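Regulator of Ty1 transposition protein 107 (Saccharomyces cerevisiae, PDB 3T7K) binds phosphorylated histone H2A through its C-terminal tandem BRCT repeats, an interaction that probably serves DNA damage repair. Local coordinates at residues C[19-24]-C[111-116]; C[178-183]-C[216-221]. One frame throughout, in Å; residues are numbered along the deposited sequence.

Contact 1. Residues C[19-24]-C[111-116]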
# COMPACT_ATOMS: atom_id res chain seq x y z
N PRO C 19 10.07 23.17 2.43
CA PRO C 19 8.96 22.42 1.85
C PRO C 19 9.16 20.93 2.04
O PRO C 19 10.28 20.47 2.26
CB PRO C 19 9.05 22.76 0.36
CG PRO C 19 10.44 23.19 0.15
CD PRO C 19 10.84 23.89 1.41
N ASN C 20 8.07 20.19 1.95
CA ASN C 20 8.15 18.74 1.94
C ASN C 20 7.70 18.27 0.57
O ASN C 20 6.50 18.15 0.32
CB ASN C 20 7.28 18.12 3.03
CG ASN C 20 7.24 16.61 2.94
OD1 ASN C 20 8.09 16.00 2.31
ND2 ASN C 20 6.24 16.00 3.56
N TYR C 21 8.65 18.02 -0.32
CA TYR C 21 8.31 17.60 -1.68
C TYR C 21 7.70 16.20 -1.72
O TYR C 21 7.00 15.86 -2.66
CB TYR C 21 9.53 17.67 -2.59
CG TYR C 21 9.96 19.07 -2.89
CD1 TYR C 21 9.32 19.81 -3.87
CD2 TYR C 21 10.99 19.66 -2.19
CE1 TYR C 21 9.72 21.11 -4.15
CE2 TYR C 21 11.39 20.95 -2.45
CZ TYR C 21 10.75 21.67 -3.42
OH TYR C 21 11.17 22.95 -3.69
N ASP C 22 7.97 15.40 -0.70
CA ASP C 22 7.40 14.06 -0.61
C ASP C 22 7.67 13.19 -1.85
O ASP C 22 6.76 12.60 -2.43
CB ASP C 22 5.89 14.13 -0.31
CG ASP C 22 5.31 12.76 -0.08
OD1 ASP C 22 6.13 11.81 0.04
OD2 ASP C 22 4.07 12.56 -0.09
N LEU C 23 8.94 13.09 -2.23
CA LEU C 23 9.33 12.31 -3.41
C LEU C 23 10.07 11.06 -2.97
O LEU C 23 10.99 11.12 -2.16
CB LEU C 23 10.22 13.14 -4.34
CG LEU C 23 9.60 14.44 -4.83
CD1 LEU C 23 10.54 15.15 -5.76
CD2 LEU C 23 8.27 14.17 -5.54
N LYS C 24 9.65 9.92 -3.50
CA LYS C 24 10.42 8.69 -3.38
C LYS C 24 10.79 8.31 -4.82
O LYS C 24 9.96 7.76 -5.54
CB LYS C 24 9.60 7.59 -2.69
CG LYS C 24 9.27 7.89 -1.22
CD LYS C 24 8.03 7.12 -0.76
CE LYS C 24 6.78 7.58 -1.51
NZ LYS C 24 5.59 6.66 -1.36
N ILE C 111 11.47 26.39 -5.58
CA ILE C 111 11.49 25.50 -6.73
C ILE C 111 10.23 24.66 -6.73
O ILE C 111 9.91 24.03 -5.72
CB ILE C 111 12.73 24.60 -6.73
CG1 ILE C 111 13.99 25.46 -6.60
CG2 ILE C 111 12.75 23.71 -7.98
CD1 ILE C 111 14.11 26.54 -7.67
N ASN C 112 9.52 24.63 -7.85
CA ASN C 112 8.24 23.93 -7.93
C ASN C 112 8.23 22.66 -8.80
O ASN C 112 9.09 22.46 -9.66
CB ASN C 112 7.15 24.88 -8.42
CG ASN C 112 7.31 25.25 -9.88
OD1 ASN C 112 7.06 24.43 -10.78
ND2 ASN C 112 7.72 26.49 -10.12
N LEU C 113 7.22 21.83 -8.58
CA LEU C 113 7.12 20.52 -9.23
C LEU C 113 6.43 20.56 -10.60
O LEU C 113 6.05 19.51 -11.12
CB LEU C 113 6.33 19.57 -8.32
CG LEU C 113 6.97 19.29 -6.95
CD1 LEU C 113 5.92 18.86 -5.93
CD2 LEU C 113 8.08 18.25 -7.10
N PHE C 114 6.27 21.74 -11.17
CA PHE C 114 5.49 21.86 -12.40
C PHE C 114 6.32 22.34 -13.57
O PHE C 114 5.96 22.14 -14.72
CB PHE C 114 4.31 22.81 -12.19
CG PHE C 114 3.44 22.45 -11.03
CD1 PHE C 114 2.57 21.37 -11.12
CD2 PHE C 114 3.50 23.16 -9.85
CE1 PHE C 114 1.77 21.03 -10.05
CE2 PHE C 114 2.70 22.82 -8.77
CZ PHE C 114 1.84 21.76 -8.87
N ASP C 115 7.45 22.98 -13.27
CA ASP C 115 8.26 23.55 -14.33
C ASP C 115 9.27 22.57 -14.91
O ASP C 115 10.19 22.98 -15.60
CB ASP C 115 8.99 24.78 -13.82
CG ASP C 115 8.05 25.91 -13.50
OD1 ASP C 115 8.48 26.91 -12.87
OD2 ASP C 115 6.87 25.79 -13.88
N TYR C 116 9.10 21.28 -14.64
CA TYR C 116 10.13 20.31 -14.99
C TYR C 116 9.62 18.97 -15.52
O TYR C 116 10.25 17.94 -15.29
CB TYR C 116 11.02 20.03 -13.79
CG TYR C 116 11.64 21.26 -13.18
CD1 TYR C 116 12.84 21.78 -13.67
CD2 TYR C 116 11.04 21.89 -12.10
CE1 TYR C 116 13.41 22.91 -13.10
CE2 TYR C 116 11.61 23.01 -11.52
CZ TYR C 116 12.79 23.52 -12.02
OH TYR C 116 13.36 24.64 -11.44
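Tyr-21 and Leu-113 meet where the loop that follows helix 90-99 passes back over the entry to strand 23-27, an inner strand of the parallel sheet in the N-terminal BRCT repeat of the tandem pair. The phenol ring points across to 111-116, and its hydroxyl gives a hydrogen bond to the main-chain carbonyl of Ile-111, with 2.6 Å between Tyr-21 OH and Ile-111 O. That carbonyl oxygen lies at the edge of the ring, near its plane, while the hydroxyl sits 19° away from the plane of the carbonyl group. With CG opposite the carbonyl carbon and beside the backbone N (chi1 -70°), the tyrosine extends toward the incoming loop. Leu-113 comes at the ring on a slant, its CD2 3.8 Å from Tyr-21 CD1, so that it lies neither squarely over a face nor at an edge. Phe-91 of helix 90-99 makes an edge-to-face pair with the same tyrosine, and Phe-85 of strand 85-87 touches both leucines of the contact. With a phenylalanine in place of Tyr-21 the Ile-111 carbonyl would probably be left without its hydroxyl donor, and the loop less firmly tied to the strand. On the far side of that loop, Asn-112 OD1 accepts from Phe-114 N at 2.8 Å, an Asx turn that bends the chain around Leu-113. Leu-23 and Leu-113 run past each other in opposite directions, meeting through their end methyls, with Leu-23 CD1 4.2 Å from Leu-113 CD2.

Contact 2. Residues C[178-183]-C[216-221]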
# COMPACT_ATOMS: atom_id res chain seq x y z
N THR C 178 10.56 -27.58 -28.17
CA THR C 178 9.48 -28.32 -28.81
C THR C 178 8.16 -27.69 -28.40
O THR C 178 8.13 -26.85 -27.50
CB THR C 178 9.43 -29.76 -28.30
OG1 THR C 178 9.10 -29.74 -26.90
CG2 THR C 178 10.77 -30.46 -28.51
N PHE C 179 7.07 -28.12 -29.03
CA PHE C 179 5.75 -27.62 -28.67
C PHE C 179 5.46 -27.77 -27.18
O PHE C 179 4.89 -26.87 -26.56
CB PHE C 179 4.66 -28.30 -29.50
CG PHE C 179 3.27 -28.04 -29.00
CD1 PHE C 179 2.58 -26.89 -29.37
CD2 PHE C 179 2.65 -28.93 -28.15
CE1 PHE C 179 1.31 -26.65 -28.91
CE2 PHE C 179 1.37 -28.69 -27.68
CZ PHE C 179 0.70 -27.54 -28.06
N GLU C 180 5.87 -28.89 -26.60
CA GLU C 180 5.56 -29.14 -25.20
C GLU C 180 6.17 -28.09 -24.25
O GLU C 180 5.67 -27.88 -23.14
CB GLU C 180 5.99 -30.56 -24.79
CG GLU C 180 5.11 -31.66 -25.39
CD GLU C 180 5.60 -32.17 -26.75
OE1 GLU C 180 6.50 -31.54 -27.34
OE2 GLU C 180 5.09 -33.22 -27.22
N ASP C 181 7.23 -27.41 -24.70
CA ASP C 181 7.85 -26.33 -23.92
C ASP C 181 7.03 -25.05 -23.90
O ASP C 181 7.22 -24.20 -23.04
CB ASP C 181 9.25 -26.01 -24.46
CG ASP C 181 10.20 -27.19 -24.35
OD1 ASP C 181 10.11 -27.93 -23.35
OD2 ASP C 181 11.02 -27.38 -25.29
N ILE C 182 6.12 -24.90 -24.86
CA ILE C 182 5.34 -23.68 -24.96
C ILE C 182 4.19 -23.67 -23.98
O ILE C 182 3.36 -24.58 -23.98
CB ILE C 182 4.80 -23.48 -26.37
CG1 ILE C 182 5.94 -23.58 -27.38
CG2 ILE C 182 4.09 -22.15 -26.48
CD1 ILE C 182 5.48 -23.41 -28.81
N ILE C 183 4.13 -22.65 -23.13
CA ILE C 183 3.02 -22.50 -22.20
C ILE C 183 1.90 -21.63 -22.78
O ILE C 183 2.17 -20.68 -23.52
CB ILE C 183 3.49 -21.95 -20.83
CG1 ILE C 183 3.81 -20.46 -20.92
CG2 ILE C 183 4.72 -22.71 -20.36
CD1 ILE C 183 4.07 -19.81 -19.55
N ASN C 216 0.62 -24.82 -34.91
CA ASN C 216 -0.42 -25.15 -35.87
C ASN C 216 -0.51 -26.66 -36.13
O ASN C 216 -1.60 -27.17 -36.35
CB ASN C 216 -0.34 -24.25 -37.11
CG ASN C 216 -0.74 -22.78 -36.79
OD1 ASN C 216 -1.66 -22.54 -35.99
ND2 ASN C 216 -0.05 -21.82 -37.40
N ASP C 217 0.60 -27.37 -36.02
CA ASP C 217 0.58 -28.83 -36.03
C ASP C 217 -0.16 -29.44 -34.84
O ASP C 217 -0.88 -30.42 -34.99
CB ASP C 217 2.00 -29.40 -36.03
CG ASP C 217 2.65 -29.32 -37.39
OD1 ASP C 217 1.94 -28.96 -38.36
OD2 ASP C 217 3.86 -29.62 -37.50
N ARG C 218 0.03 -28.87 -33.66
CA ARG C 218 -0.42 -29.53 -32.42
C ARG C 218 -1.69 -28.96 -31.81
O ARG C 218 -2.35 -29.64 -31.01
CB ARG C 218 0.72 -29.50 -31.40
CG ARG C 218 2.04 -29.98 -31.98
CD ARG C 218 2.09 -31.50 -32.04
NE ARG C 218 2.17 -32.00 -30.67
CZ ARG C 218 3.30 -32.31 -30.05
NH1 ARG C 218 4.47 -32.22 -30.68
NH2 ARG C 218 3.26 -32.74 -28.79
N ASP C 219 -2.04 -27.73 -32.17
CA ASP C 219 -3.20 -27.06 -31.60
C ASP C 219 -3.78 -26.13 -32.65
O ASP C 219 -3.85 -24.91 -32.45
CB ASP C 219 -2.79 -26.27 -30.34
CG ASP C 219 -3.90 -26.18 -29.32
OD1 ASP C 219 -5.00 -26.68 -29.63
OD2 ASP C 219 -3.68 -25.60 -28.23
N LYS C 220 -4.19 -26.72 -33.77
CA LYS C 220 -4.60 -26.01 -34.99
C LYS C 220 -5.66 -24.92 -34.85
O LYS C 220 -5.61 -23.91 -35.55
CB LYS C 220 -5.11 -27.03 -36.02
CG LYS C 220 -5.38 -26.47 -37.41
CD LYS C 220 -6.03 -27.54 -38.31
CE LYS C 220 -6.11 -27.10 -39.76
NZ LYS C 220 -4.76 -27.06 -40.40
N ASN C 221 -6.65 -25.13 -34.00
CA ASN C 221 -7.78 -24.22 -33.96
C ASN C 221 -7.58 -23.08 -32.97
O ASN C 221 -8.45 -22.25 -32.82
CB ASN C 221 -9.09 -24.97 -33.66
CG ASN C 221 -9.40 -26.02 -34.72
OD1 ASN C 221 -9.31 -25.75 -35.91
ND2 ASN C 221 -9.74 -27.24 -34.27
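Arg-218, the last helical residue of 205-218, folds over Phe-179 and then reaches Glu-180, both in the short 3-10 turn 179-181 of the C-terminal BRCT repeat. Its CB stands almost exactly above the middle of the phenylalanine ring, a CH-pi contact of 3.6 Å from Arg-218 CB to the Phe-179 ring centroid and only 2° off the normal. Arg-218 CG moves off toward the root of the ring, 3.8 Å from Phe-179 CG. Bends at chi2 (-80°) and chi3 then turn the chain back over the turn, bringing Arg-218 NE to 4.0 Å from Phe-179 CD2. Beyond it the guanidinium lays one face over that same CD2, the two planes 42° apart, which is a tilted contact and not a flat stack. At the tip, NH2 donates to Glu-180 in a salt bridge, with a modelled 2.5 Å between Arg-218 NH2 and Glu-180 OE2 whose exact value is doubtful. Glu-180 OE2 lies at the guanidinium edge, the carboxylate turned steeply against it, and OE1 accepts from Thr-178 OG1. Next along the chain, Asp-219 brings CB near the phenylalanine while its carboxylate turns to Tyr-198 and Lys-197. One arginine thus joins helix end to turn by aliphatic carbons on an aromatic face and by opposite charges; on this exposed surface solvent would probably weaken the ionic part, leaving the apolar part less affected.

Overall arrangement
Contacts 1 and 2 belong to different BRCT repeats of the tandem pair and lie on opposite sides of the centre of the chain, with about 52 Å between their centres and about 31 Å between their nearest atoms, so neither touches the other. They follow in series: 19-24 with 111-116 is complete before 178-183 with 216-221 begins. Contact 1 is partly buried, bringing the loop after helix 90-99 back to the sheet of the N-terminal repeat; contact 2 is a surface contact, joining the end of helix 205-218 to the loop that follows strand 168-172. No other protein chain of the assembly touches either one.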